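Local coordinates for protein ORF14 (Streptomyces clavuligerus, PDB 2WPX) that binds acetyl-CoA and probably acts as an acyltransferase, a tandem GNAT protein of the clavulanic acid biosynthesis pathway, at residues E9-A14 / V63-G68; A53-A58 / R222-M227; T157-D162 / F322-R327. All blocks are in the same frame, centred on the assembly; numbering follows the deposited sequence.

Contact 1 (E9-A14 / V63-G68); sequences EFVPLA and VVRSGG
CG2 of Val-63 packs 3.6 Å from CG1 of Val-11 on the tight side of the contact, and Val-63 CG1 meets CD2 of Leu-13 at 3.8 Å. The two valines run side by side, whereas Leu-13 crosses Val-63 at about a right angle. Trp-24 and Thr-20 of helix 18-33 also pack on Val-63. On the face that carries Phe-10 and Val-64, CG2 of Val-64 sits over the centre of the Phe-10 ring, a CH-pi contact of 4.0 Å to the centroid. CG2 of Val-64 is anti to its backbone N, and this methyl also lies 3.3 Å from Glu-9 O. The strands are antiparallel, joined by paired backbone bonds between Glu-9 and Arg-65 and between Val-11 and Val-63. Strand 9-12, the first strand of the N-terminal GNAT domain, lies here against the second, with helix 101-115, next to the acetyl-CoA site, backing Phe-10 and Val-64. Toward solvent the contact becomes polar. Extended Glu-9 lies alongside Arg-65, whose NH2 (2.8 Å) and NE (2.9 Å) both donate to Glu-9 OE2 in a salt bridge. OE2 is close to the guanidinium plane, but the carboxylate is turned 47° from it, and both hydrogen bonds are bent. CG1 of Val-11 lies over one guanidinium face, offset toward the rim.

Contact 2 (A53-A58 / R222-M227); sequences APPATA and RQFETM
Pro-55 points CG and CD at the face of Phe-224, with CG directly above the centre, 3.7 Å from the centroid, in a CH-pi contact. CD of Pro-55 comes nearer to the rim, 3.5 Å from Phe-224 CE1. The same CG touches CB of Gln-223 at 3.7 Å, which wedges the proline between two successive side chains of the helix. Gln-223 and Pro-55 point opposite ways as they pass: CG of Gln-223 is anti to the backbone N (chi1 -162°), and the extended chain carries the amide past Pro-55 CA toward Ala-53. The loop after helix 43-51, leading into strand 57-66 of the N-terminal GNAT domain, here meets helix 222-230, which by its place before strand 234-242 probably corresponds to helix 43-51 in the second domain. No direct hydrogen bond joins the segments. A water accepts from Gln-223 NE2 at 3.1 Å, while its modelled separation from Ala-53 O is doubtfully short. Deeper in, Met-227, with CG anti to its backbone N (chi1 168°), presents SD to Pro-54, 3.6 Å from CA and 3.8 Å from CB.

Contact 3 (T157-D162 / F322-R327); sequences THQWLD and FEPYDR
His-158 donates from ND1 to OD2 of Asp-326 at 3.0 Å, and OD2 accepts through its syn lone pair, the carboxylate being nearly coplanar with the imidazole. The bond is bent. CG of His-158 is anti to its backbone N (chi1 -176°), while CG of Asp-326 stands between its own N and carbonyl carbon (chi1 55°), and the carboxylate end comes near the histidine. Glu-303 takes the NE2 end of the ring, fixing the imidazole from both nitrogens. A water links Asp-326 OD1 to Trp-160 NE1, 2.7 Å from the latter. Trp-160 turns the edge of its five-membered ring toward the face of Tyr-325 in an offset edge-to-face pair, centroids 5.7 Å apart and planes at 88°. Arg-37 makes cation-pi contacts with both rings. CB of Leu-161 sits over the centre of the Phe-322 ring, 3.7 Å from the centroid. NE2 of Gln-159 donates, nearly straight, to Thr-157 O at 3.1 Å and is hydrogen-bonded to Asn-306 OD1. Tyr-325 and Asp-326 together oppose His-158, whose carbonyl accepts from both backbone N-H groups, weakly from Asp-326: a classic beta bulge where strand 323-334 lies between 120-127 and 149-162, the last strands of the two GNAT domains appearing exchanged.

How the contacts relate
From the N terminus, segment 9-14 opens contact 1, which closes at 63-68 round helices 18-33 and 43-51 and stays within the N-terminal domain. Contact 2 opens before that closure, at 53-58, and ends at 222-227, so the two cross; both use strand 57-66, yet their nearest atoms are about 11 Å apart. Contact 3 starts at 157-162, inside the long loop of contact 2, and closes at 322-327 beyond it, crossing it in turn. Contacts 1 and 3 follow in series. Contacts 2 and 3, on opposite sides of the chain's centre, both join the two GNAT domains, one by loop and helix, the other by strands.

Contact 1 (E9-A14 / V63-G68)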
ATOM      1  N   GLU A   9      -0.395 -14.909 -25.542  1.00 29.88           N
ATOM      2  CA  GLU A   9      -0.370 -13.602 -26.159  1.00 29.74           C
ATOM      3  C   GLU A   9      -0.222 -12.493 -25.075  1.00 27.20           C
ATOM      4  O   GLU A   9      -1.005 -12.433 -24.125  1.00 25.78           O
ATOM      5  CB  GLU A   9      -1.672 -13.429 -26.907  1.00 30.45           C
ATOM      6  CG  GLU A   9      -1.636 -12.457 -28.036  1.00 33.22           C
ATOM      7  CD  GLU A   9      -3.026 -11.941 -28.303  1.00 36.26           C
ATOM      8  OE1 GLU A   9      -3.178 -11.056 -29.174  1.00 37.71           O
ATOM      9  OE2 GLU A   9      -3.968 -12.417 -27.606  1.00 34.98           O
ATOM     10  N   PHE A  10       0.812 -11.657 -25.203  1.00 27.51           N
ATOM     11  CA  PHE A  10       0.997 -10.453 -24.371  1.00 25.94           C
ATOM     12  C   PHE A  10       0.433  -9.223 -25.069  1.00 26.15           C
ATOM     13  O   PHE A  10       0.853  -8.875 -26.148  1.00 28.77           O
ATOM     14  CB  PHE A  10       2.473 -10.223 -24.033  1.00 26.10           C
ATOM     15  CG  PHE A  10       3.060 -11.314 -23.203  1.00 27.27           C
ATOM     16  CD1 PHE A  10       3.026 -11.233 -21.815  1.00 26.43           C
ATOM     17  CD2 PHE A  10       3.609 -12.442 -23.803  1.00 29.35           C
ATOM     18  CE1 PHE A  10       3.555 -12.251 -21.026  1.00 28.50           C
ATOM     19  CE2 PHE A  10       4.154 -13.482 -23.022  1.00 31.33           C
ATOM     20  CZ  PHE A  10       4.115 -13.389 -21.622  1.00 30.65           C
ATOM     21  N   VAL A  11      -0.541  -8.591 -24.445  1.00 25.00           N
ATOM     22  CA  VAL A  11      -1.200  -7.417 -24.990  1.00 25.53           C
ATOM     23  C   VAL A  11      -1.145  -6.341 -23.881  1.00 23.93           C
ATOM     24  O   VAL A  11      -1.346  -6.650 -22.720  1.00 22.98           O
ATOM     25  CB  VAL A  11      -2.679  -7.781 -25.349  1.00 26.23           C
ATOM     26  CG1 VAL A  11      -3.125  -8.856 -24.465  1.00 23.72           C
ATOM     27  CG2 VAL A  11      -3.642  -6.585 -25.196  1.00 24.63           C
ATOM     28  N   PRO A  12      -0.805  -5.101 -24.232  1.00 23.60           N
ATOM     29  CA  PRO A  12      -0.832  -4.074 -23.205  1.00 21.94           C
ATOM     30  C   PRO A  12      -2.238  -3.937 -22.591  1.00 20.71           C
ATOM     31  O   PRO A  12      -3.250  -4.123 -23.253  1.00 20.23           O
ATOM     32  CB  PRO A  12      -0.437  -2.794 -23.962  1.00 21.86           C
ATOM     33  CG  PRO A  12       0.373  -3.262 -25.092  1.00 24.84           C
ATOM     34  CD  PRO A  12      -0.188  -4.628 -25.483  1.00 25.52           C
ATOM     35  N   LEU A  13      -2.263  -3.594 -21.313  1.00 19.64           N
ATOM     36  CA  LEU A  13      -3.466  -3.273 -20.593  1.00 19.44           C
ATOM     37  C   LEU A  13      -3.673  -1.727 -20.580  1.00 20.74           C
ATOM     38  O   LEU A  13      -2.980  -0.994 -19.905  1.00 21.04           O
ATOM     39  CB  LEU A  13      -3.314  -3.864 -19.193  1.00 18.61           C
ATOM     40  CG  LEU A  13      -4.368  -3.586 -18.124  1.00 18.28           C
ATOM     41  CD1 LEU A  13      -5.777  -3.795 -18.727  1.00 18.20           C
ATOM     42  CD2 LEU A  13      -4.087  -4.504 -16.950  1.00 13.35           C
ATOM     43  N   ALA A  14      -4.642  -1.252 -21.345  1.00 21.87           N
ATOM     44  CA  ALA A  14      -4.927   0.158 -21.527  1.00 23.70           C
ATOM     45  C   ALA A  14      -6.354   0.393 -21.046  1.00 24.33           C
ATOM     46  O   ALA A  14      -7.235  -0.443 -21.261  1.00 24.17           O
ATOM     47  CB  ALA A  14      -4.795   0.535 -23.033  1.00 25.58           C
ATOM     48  N   VAL A  63      -1.521  -7.591 -19.863  1.00 18.87           N
ATOM     49  CA  VAL A  63      -2.162  -8.861 -19.594  1.00 18.34           C
ATOM     50  C   VAL A  63      -1.619  -9.964 -20.475  1.00 19.18           C
ATOM     51  O   VAL A  63      -0.968  -9.715 -21.507  1.00 20.01           O
ATOM     52  CB  VAL A  63      -3.717  -8.794 -19.705  1.00 18.96           C
ATOM     53  CG1 VAL A  63      -4.295  -7.923 -18.614  1.00 15.67           C
ATOM     54  CG2 VAL A  63      -4.145  -8.357 -21.099  1.00 17.31           C
ATOM     55  N   VAL A  64      -1.899 -11.205 -20.085  1.00 19.78           N
ATOM     56  CA  VAL A  64      -1.538 -12.322 -20.961  1.00 19.54           C
ATOM     57  C   VAL A  64      -2.804 -13.126 -21.311  1.00 19.86           C
ATOM     58  O   VAL A  64      -3.654 -13.373 -20.455  1.00 19.22           O
ATOM     59  CB  VAL A  64      -0.370 -13.173 -20.428  1.00 19.36           C
ATOM     60  CG1 VAL A  64      -0.761 -13.958 -19.182  1.00 17.41           C
ATOM     61  CG2 VAL A  64       0.140 -14.090 -21.549  1.00 21.50           C
ATOM     62  N   ARG A  65      -2.947 -13.460 -22.584  1.00 19.51           N
ATOM     63  CA  ARG A  65      -4.123 -14.165 -23.036  1.00 20.26           C
ATOM     64  C   ARG A  65      -3.832 -15.576 -23.532  1.00 20.73           C
ATOM     65  O   ARG A  65      -2.758 -15.894 -24.077  1.00 19.18           O
ATOM     66  CB  ARG A  65      -4.836 -13.356 -24.121  1.00 21.60           C
ATOM     67  CG  ARG A  65      -5.338 -12.012 -23.588  1.00 22.83           C
ATOM     68  CD  ARG A  65      -6.435 -11.455 -24.452  1.00 28.94           C
ATOM     69  NE  ARG A  65      -5.952 -11.321 -25.823  1.00 32.22           N
ATOM     70  CZ  ARG A  65      -6.230 -10.291 -26.611  1.00 33.71           C
ATOM     71  NH1 ARG A  65      -6.978  -9.263 -26.184  1.00 31.98           N
ATOM     72  NH2 ARG A  65      -5.715 -10.271 -27.819  1.00 34.88           N
ATOM     73  N   SER A  66      -4.792 -16.449 -23.279  1.00 20.70           N
ATOM     74  CA  SER A  66      -4.676 -17.807 -23.763  1.00 20.53           C
ATOM     75  C   SER A  66      -6.017 -18.154 -24.378  1.00 21.16           C
ATOM     76  O   SER A  66      -7.049 -18.118 -23.700  1.00 20.74           O
ATOM     77  CB  SER A  66      -4.301 -18.779 -22.624  1.00 20.41           C
ATOM     78  OG  SER A  66      -4.248 -20.120 -23.076  1.00 20.82           O
ATOM     79  N   GLY A  67      -5.991 -18.503 -25.660  1.00 21.84           N
ATOM     80  CA  GLY A  67      -7.215 -18.755 -26.392  1.00 24.19           C
ATOM     81  C   GLY A  67      -8.116 -17.531 -26.339  1.00 24.15           C
ATOM     82  O   GLY A  67      -9.329 -17.648 -26.167  1.00 23.53           O
ATOM     83  N   GLY A  68      -7.518 -16.352 -26.474  1.00 23.59           N
ATOM     84  CA  GLY A  68      -8.310 -15.142 -26.493  1.00 24.24           C
ATOM     85  C   GLY A  68      -8.824 -14.644 -25.157  1.00 24.21           C
ATOM     86  O   GLY A  68      -9.472 -13.591 -25.116  1.00 25.10           O
TER
HETATM   87  O   HOH W   1      -5.173 -15.549 -26.894  1.00  7.90           O

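Contact 2 (A53-A58 / R222-M227)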
ATOM      1  N   ALA A  53      -1.019   7.537 -12.082  1.00 13.58           N
ATOM      2  CA  ALA A  53       0.061   6.885 -11.447  1.00 15.06           C
ATOM      3  C   ALA A  53       0.584   7.796 -10.353  1.00 16.18           C
ATOM      4  O   ALA A  53       0.293   9.021 -10.312  1.00 16.28           O
ATOM      5  CB  ALA A  53       1.181   6.541 -12.472  1.00 15.57           C
ATOM      6  N   PRO A  54       1.370   7.200  -9.453  1.00 16.50           N
ATOM      7  CA  PRO A  54       1.991   7.969  -8.383  1.00 16.41           C
ATOM      8  C   PRO A  54       3.024   8.856  -9.012  1.00 17.29           C
ATOM      9  O   PRO A  54       3.436   8.647 -10.192  1.00 16.03           O
ATOM     10  CB  PRO A  54       2.671   6.932  -7.488  1.00 17.89           C
ATOM     11  CG  PRO A  54       2.647   5.563  -8.279  1.00 16.25           C
ATOM     12  CD  PRO A  54       1.618   5.750  -9.401  1.00 16.21           C
ATOM     13  N   PRO A  55       3.417   9.866  -8.241  1.00 16.35           N
ATOM     14  CA  PRO A  55       4.299  10.880  -8.647  1.00 16.89           C
ATOM     15  C   PRO A  55       5.587  10.344  -9.265  1.00 16.33           C
ATOM     16  O   PRO A  55       6.183   9.378  -8.783  1.00 13.33           O
ATOM     17  CB  PRO A  55       4.560  11.612  -7.332  1.00 17.76           C
ATOM     18  CG  PRO A  55       3.223  11.448  -6.621  1.00 17.14           C
ATOM     19  CD  PRO A  55       2.872  10.108  -6.887  1.00 16.40           C
ATOM     20  N   ALA A  56       5.996  11.036 -10.322  1.00 17.66           N
ATOM     21  CA  ALA A  56       7.241  10.753 -10.994  1.00 19.70           C
ATOM     22  C   ALA A  56       7.354   9.265 -11.190  1.00 18.81           C
ATOM     23  O   ALA A  56       8.390   8.691 -10.966  1.00 18.82           O
ATOM     24  CB  ALA A  56       8.427  11.268 -10.161  1.00 20.83           C
ATOM     25  N   THR A  57       6.279   8.626 -11.614  1.00 18.97           N
ATOM     26  CA  THR A  57       6.464   7.263 -11.938  1.00 18.79           C
ATOM     27  C   THR A  57       5.690   6.894 -13.182  1.00 18.06           C
ATOM     28  O   THR A  57       4.548   7.367 -13.380  1.00 18.16           O
ATOM     29  CB  THR A  57       6.218   6.396 -10.718  1.00 19.18           C
ATOM     30  OG1 THR A  57       4.872   5.960 -10.685  1.00 24.73           O
ATOM     31  CG2 THR A  57       6.488   7.178  -9.482  1.00 15.33           C
ATOM     32  N   ALA A  58       6.312   6.066 -14.022  1.00 16.42           N
ATOM     33  CA  ALA A  58       5.659   5.559 -15.230  1.00 15.93           C
ATOM     34  C   ALA A  58       5.079   4.192 -14.918  1.00 15.72           C
ATOM     35  O   ALA A  58       5.610   3.503 -14.063  1.00 16.60           O
ATOM     36  CB  ALA A  58       6.668   5.452 -16.362  1.00 14.30           C
ATOM     37  N   ARG A 222       1.219  16.923  -4.188  1.00 28.24           N
ATOM     38  CA  ARG A 222      -0.158  17.038  -4.490  1.00 27.69           C
ATOM     39  C   ARG A 222      -0.643  15.948  -5.432  1.00 27.90           C
ATOM     40  O   ARG A 222      -1.818  15.658  -5.499  1.00 27.51           O
ATOM     41  CB  ARG A 222      -0.365  18.378  -5.149  1.00 27.54           C
ATOM     42  CG  ARG A 222      -1.152  19.367  -4.393  1.00 27.07           C
ATOM     43  CD  ARG A 222      -0.650  19.945  -3.100  1.00 27.21           C
ATOM     44  NE  ARG A 222      -1.821  19.828  -2.264  1.00 26.79           N
ATOM     45  CZ  ARG A 222      -2.112  20.467  -1.136  1.00 26.88           C
ATOM     46  NH1 ARG A 222      -1.358  21.409  -0.602  1.00 27.38           N
ATOM     47  NH2 ARG A 222      -3.248  20.131  -0.550  1.00 26.61           N
ATOM     48  N   GLN A 223       0.281  15.355  -6.176  1.00 28.68           N
ATOM     49  CA  GLN A 223      -0.075  14.349  -7.136  1.00 29.20           C
ATOM     50  C   GLN A 223      -0.528  13.061  -6.444  1.00 29.40           C
ATOM     51  O   GLN A 223      -1.314  12.309  -6.999  1.00 29.64           O
ATOM     52  CB  GLN A 223       1.081  14.093  -8.108  1.00 30.26           C
ATOM     53  CG  GLN A 223       0.635  13.392  -9.346  1.00 30.99           C
ATOM     54  CD  GLN A 223       1.728  13.222 -10.400  1.00 32.29           C
ATOM     55  OE1 GLN A 223       2.708  13.949 -10.430  1.00 32.48           O
ATOM     56  NE2 GLN A 223       1.537  12.263 -11.272  1.00 33.32           N
ATOM     57  N   PHE A 224      -0.026  12.822  -5.238  1.00 29.46           N
ATOM     58  CA  PHE A 224      -0.527  11.756  -4.395  1.00 29.76           C
ATOM     59  C   PHE A 224      -2.018  11.931  -4.147  1.00 29.02           C
ATOM     60  O   PHE A 224      -2.796  11.008  -4.347  1.00 29.36           O
ATOM     61  CB  PHE A 224       0.214  11.710  -3.059  1.00 29.99           C
ATOM     62  CG  PHE A 224       1.511  11.012  -3.117  1.00 31.01           C
ATOM     63  CD1 PHE A 224       1.577   9.677  -3.504  1.00 32.11           C
ATOM     64  CD2 PHE A 224       2.697  11.664  -2.749  1.00 31.02           C
ATOM     65  CE1 PHE A 224       2.830   9.009  -3.569  1.00 33.24           C
ATOM     66  CE2 PHE A 224       3.913  11.006  -2.773  1.00 31.99           C
ATOM     67  CZ  PHE A 224       3.988   9.685  -3.204  1.00 33.55           C
ATOM     68  N   GLU A 225      -2.398  13.127  -3.709  1.00 28.15           N
ATOM     69  CA  GLU A 225      -3.801  13.461  -3.526  1.00 27.45           C
ATOM     70  C   GLU A 225      -4.610  13.301  -4.815  1.00 27.28           C
ATOM     71  O   GLU A 225      -5.685  12.756  -4.771  1.00 27.16           O
ATOM     72  CB  GLU A 225      -3.977  14.889  -3.003  1.00 26.77           C
ATOM     73  CG  GLU A 225      -3.333  15.135  -1.681  1.00 27.04           C
ATOM     74  CD  GLU A 225      -3.609  16.500  -1.097  1.00 26.64           C
ATOM     75  OE1 GLU A 225      -3.623  16.583   0.130  1.00 26.93           O
ATOM     76  OE2 GLU A 225      -3.798  17.490  -1.865  1.00 26.26           O
ATOM     77  N   THR A 226      -4.095  13.798  -5.943  1.00 27.38           N
ATOM     78  CA  THR A 226      -4.853  13.700  -7.191  1.00 27.40           C
ATOM     79  C   THR A 226      -4.969  12.249  -7.690  1.00 28.28           C
ATOM     80  O   THR A 226      -6.018  11.890  -8.234  1.00 28.22           O
ATOM     81  CB  THR A 226      -4.356  14.639  -8.333  1.00 27.57           C
ATOM     82  OG1 THR A 226      -3.106  14.169  -8.870  1.00 28.55           O
ATOM     83  CG2 THR A 226      -4.203  16.056  -7.819  1.00 26.98           C
ATOM     84  N   MET A 227      -3.922  11.442  -7.467  1.00 29.19           N
ATOM     85  CA  MET A 227      -3.938  10.026  -7.815  1.00 30.34           C
ATOM     86  C   MET A 227      -5.064   9.286  -7.056  1.00 30.25           C
ATOM     87  O   MET A 227      -5.823   8.529  -7.646  1.00 30.77           O
ATOM     88  CB  MET A 227      -2.568   9.377  -7.577  1.00 31.43           C
ATOM     89  CG  MET A 227      -2.560   7.875  -7.632  1.00 32.85           C
ATOM     90  SD  MET A 227      -1.119   7.145  -6.865  1.00 36.40           S
ATOM     91  CE  MET A 227      -1.501   7.513  -5.142  1.00 35.20           C
TER
HETATM   92  O   HOH W   2      -1.138  10.643 -11.511  1.00 11.82           O

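Contact 3 (T157-D162 / F322-R327)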
ATOM      1  N   THR A 157       5.104  -5.771   8.795  1.00 16.70           N
ATOM      2  CA  THR A 157       4.087  -6.552   9.486  1.00 17.85           C
ATOM      3  C   THR A 157       2.719  -5.998   9.191  1.00 16.64           C
ATOM      4  O   THR A 157       2.411  -4.855   9.553  1.00 15.94           O
ATOM      5  CB  THR A 157       4.237  -6.463  10.996  1.00 18.90           C
ATOM      6  OG1 THR A 157       5.566  -6.806  11.342  1.00 23.79           O
ATOM      7  CG2 THR A 157       3.272  -7.402  11.676  1.00 17.93           C
ATOM      8  N   HIS A 158       1.884  -6.834   8.582  1.00 17.02           N
ATOM      9  CA  HIS A 158       0.606  -6.389   8.059  1.00 16.31           C
ATOM     10  C   HIS A 158      -0.477  -6.754   9.040  1.00 16.90           C
ATOM     11  O   HIS A 158      -0.602  -7.919   9.377  1.00 19.00           O
ATOM     12  CB  HIS A 158       0.366  -7.005   6.680  1.00 15.68           C
ATOM     13  CG  HIS A 158      -0.886  -6.535   6.027  1.00 14.27           C
ATOM     14  ND1 HIS A 158      -1.732  -7.385   5.364  1.00 14.32           N
ATOM     15  CD2 HIS A 158      -1.448  -5.302   5.936  1.00 15.15           C
ATOM     16  CE1 HIS A 158      -2.773  -6.712   4.895  1.00 12.57           C
ATOM     17  NE2 HIS A 158      -2.619  -5.439   5.216  1.00 12.88           N
ATOM     18  N   GLN A 159      -1.239  -5.780   9.537  1.00 15.70           N
ATOM     19  CA  GLN A 159      -2.069  -6.049  10.709  1.00 15.60           C
ATOM     20  C   GLN A 159      -3.546  -5.769  10.476  1.00 15.52           C
ATOM     21  O   GLN A 159      -3.879  -4.947   9.646  1.00 15.00           O
ATOM     22  CB  GLN A 159      -1.605  -5.136  11.850  1.00 16.36           C
ATOM     23  CG  GLN A 159      -0.190  -5.394  12.397  1.00 14.01           C
ATOM     24  CD  GLN A 159       0.425  -4.084  12.906  1.00 17.43           C
ATOM     25  OE1 GLN A 159       0.050  -3.609  13.969  1.00 16.73           O
ATOM     26  NE2 GLN A 159       1.326  -3.474  12.118  1.00 13.10           N
ATOM     27  N   TRP A 160      -4.431  -6.421  11.218  1.00 15.17           N
ATOM     28  CA  TRP A 160      -5.850  -6.171  11.066  1.00 15.56           C
ATOM     29  C   TRP A 160      -6.496  -5.836  12.389  1.00 16.15           C
ATOM     30  O   TRP A 160      -6.167  -6.397  13.420  1.00 15.85           O
ATOM     31  CB  TRP A 160      -6.608  -7.371  10.425  1.00 16.29           C
ATOM     32  CG  TRP A 160      -6.353  -7.518   8.916  1.00 16.11           C
ATOM     33  CD1 TRP A 160      -5.433  -8.328   8.338  1.00 16.03           C
ATOM     34  CD2 TRP A 160      -6.996  -6.809   7.840  1.00 14.99           C
ATOM     35  NE1 TRP A 160      -5.451  -8.177   6.980  1.00 16.39           N
ATOM     36  CE2 TRP A 160      -6.414  -7.265   6.640  1.00 16.48           C
ATOM     37  CE3 TRP A 160      -8.026  -5.857   7.773  1.00 13.13           C
ATOM     38  CZ2 TRP A 160      -6.821  -6.805   5.389  1.00 12.44           C
ATOM     39  CZ3 TRP A 160      -8.412  -5.392   6.560  1.00 11.15           C
ATOM     40  CH2 TRP A 160      -7.833  -5.886   5.366  1.00 12.45           C
ATOM     41  N   LEU A 161      -7.396  -4.869  12.334  1.00 16.46           N
ATOM     42  CA  LEU A 161      -8.280  -4.568  13.432  1.00 16.38           C
ATOM     43  C   LEU A 161      -9.703  -4.809  12.973  1.00 17.52           C
ATOM     44  O   LEU A 161     -10.154  -4.258  11.972  1.00 17.60           O
ATOM     45  CB  LEU A 161      -8.126  -3.122  13.841  1.00 15.46           C
ATOM     46  CG  LEU A 161      -9.196  -2.576  14.824  1.00 15.44           C
ATOM     47  CD1 LEU A 161      -9.192  -3.300  16.195  1.00 13.00           C
ATOM     48  CD2 LEU A 161      -9.064  -1.044  14.971  1.00 12.89           C
ATOM     49  N   ASP A 162     -10.402  -5.647  13.714  1.00 18.56           N
ATOM     50  CA  ASP A 162     -11.764  -5.943  13.453  1.00 20.42           C
ATOM     51  C   ASP A 162     -12.585  -5.400  14.607  1.00 21.11           C
ATOM     52  O   ASP A 162     -12.646  -5.984  15.695  1.00 22.81           O
ATOM     53  CB  ASP A 162     -11.901  -7.444  13.373  1.00 22.03           C
ATOM     54  CG  ASP A 162     -13.306  -7.906  13.191  1.00 24.54           C
ATOM     55  OD1 ASP A 162     -14.291  -7.169  13.447  1.00 27.81           O
ATOM     56  OD2 ASP A 162     -13.422  -9.074  12.798  1.00 27.82           O
ATOM     57  N   PHE A 322      -5.048  -3.955  17.018  1.00 15.87           N
ATOM     58  CA  PHE A 322      -4.505  -4.435  15.762  1.00 15.19           C
ATOM     59  C   PHE A 322      -3.794  -5.803  15.996  1.00 16.57           C
ATOM     60  O   PHE A 322      -3.073  -5.952  16.968  1.00 16.28           O
ATOM     61  CB  PHE A 322      -3.565  -3.416  15.092  1.00 12.96           C
ATOM     62  CG  PHE A 322      -4.270  -2.364  14.261  1.00 11.52           C
ATOM     63  CD1 PHE A 322      -4.586  -1.114  14.805  1.00 10.60           C
ATOM     64  CD2 PHE A 322      -4.591  -2.610  12.936  1.00 12.67           C
ATOM     65  CE1 PHE A 322      -5.183  -0.143  14.055  1.00 14.42           C
ATOM     66  CE2 PHE A 322      -5.204  -1.645  12.145  1.00 10.72           C
ATOM     67  CZ  PHE A 322      -5.524  -0.413  12.695  1.00 12.65           C
ATOM     68  N   GLU A 323      -4.034  -6.787  15.112  1.00 17.08           N
ATOM     69  CA  GLU A 323      -3.386  -8.099  15.220  1.00 17.85           C
ATOM     70  C   GLU A 323      -2.599  -8.405  13.953  1.00 16.58           C
ATOM     71  O   GLU A 323      -3.106  -8.277  12.835  1.00 16.86           O
ATOM     72  CB  GLU A 323      -4.400  -9.211  15.526  1.00 19.80           C
ATOM     73  CG  GLU A 323      -5.148  -8.980  16.814  1.00 21.88           C
ATOM     74  CD  GLU A 323      -6.237 -10.038  17.105  1.00 31.10           C
ATOM     75  OE1 GLU A 323      -7.129 -10.259  16.264  1.00 31.50           O
ATOM     76  OE2 GLU A 323      -6.208 -10.642  18.198  1.00 32.69           O
ATOM     77  N   PRO A 324      -1.330  -8.765  14.133  1.00 15.55           N
ATOM     78  CA  PRO A 324      -0.477  -9.125  12.998  1.00 14.75           C
ATOM     79  C   PRO A 324      -1.049 -10.359  12.312  1.00 15.78           C
ATOM     80  O   PRO A 324      -1.318 -11.362  12.951  1.00 16.35           O
ATOM     81  CB  PRO A 324       0.883  -9.420  13.648  1.00 14.57           C
ATOM     82  CG  PRO A 324       0.808  -8.741  14.993  1.00 15.04           C
ATOM     83  CD  PRO A 324      -0.626  -8.823  15.423  1.00 14.42           C
ATOM     84  N   TYR A 325      -1.246 -10.262  11.010  1.00 15.26           N
ATOM     85  CA  TYR A 325      -1.835 -11.340  10.253  1.00 17.13           C
ATOM     86  C   TYR A 325      -0.867 -12.014   9.256  1.00 17.18           C
ATOM     87  O   TYR A 325      -0.756 -13.226   9.258  1.00 18.74           O
ATOM     88  CB  TYR A 325      -3.043 -10.825   9.512  1.00 16.82           C
ATOM     89  CG  TYR A 325      -3.888 -11.953   9.070  1.00 20.52           C
ATOM     90  CD1 TYR A 325      -4.801 -12.548   9.954  1.00 22.35           C
ATOM     91  CD2 TYR A 325      -3.793 -12.448   7.777  1.00 21.80           C
ATOM     92  CE1 TYR A 325      -5.587 -13.601   9.560  1.00 25.35           C
ATOM     93  CE2 TYR A 325      -4.592 -13.498   7.366  1.00 25.06           C
ATOM     94  CZ  TYR A 325      -5.481 -14.072   8.266  1.00 28.70           C
ATOM     95  OH  TYR A 325      -6.290 -15.129   7.858  1.00 34.66           O
ATOM     96  N   ASP A 326      -0.186 -11.238   8.403  1.00 15.77           N
ATOM     97  CA  ASP A 326       0.797 -11.794   7.482  1.00 16.49           C
ATOM     98  C   ASP A 326       1.988 -10.838   7.302  1.00 15.76           C
ATOM     99  O   ASP A 326       1.996  -9.719   7.847  1.00 14.87           O
ATOM    100  CB  ASP A 326       0.150 -12.177   6.162  1.00 15.62           C
ATOM    101  CG  ASP A 326      -0.578 -11.017   5.542  1.00 19.48           C
ATOM    102  OD1 ASP A 326      -1.568 -11.228   4.805  1.00 21.94           O
ATOM    103  OD2 ASP A 326      -0.188  -9.862   5.811  1.00 15.68           O
ATOM    104  N   ARG A 327       2.987 -11.283   6.536  1.00 16.45           N
ATOM    105  CA  ARG A 327       4.282 -10.609   6.466  1.00 15.92           C
ATOM    106  C   ARG A 327       4.557 -10.143   5.026  1.00 16.62           C
ATOM    107  O   ARG A 327       4.288 -10.887   4.066  1.00 16.39           O
ATOM    108  CB  ARG A 327       5.381 -11.566   6.895  1.00 17.24           C
ATOM    109  CG  ARG A 327       6.742 -10.896   7.089  1.00 19.63           C
ATOM    110  CD  ARG A 327       7.771 -11.840   7.724  1.00 19.72           C
ATOM    111  NE  ARG A 327       9.007 -11.163   8.123  1.00 24.26           N
ATOM    112  CZ  ARG A 327      10.234 -11.569   7.794  1.00 28.33           C
ATOM    113  NH1 ARG A 327      10.410 -12.666   7.060  1.00 25.98           N
ATOM    114  NH2 ARG A 327      11.299 -10.891   8.207  1.00 28.97           N
TER
HETATM  115  O   HOH W   3      -3.991  -9.719   5.251  1.00 13.57           O
HETATM  116  O   HOH W   4      -7.879  -8.743  14.315  1.00 18.58           O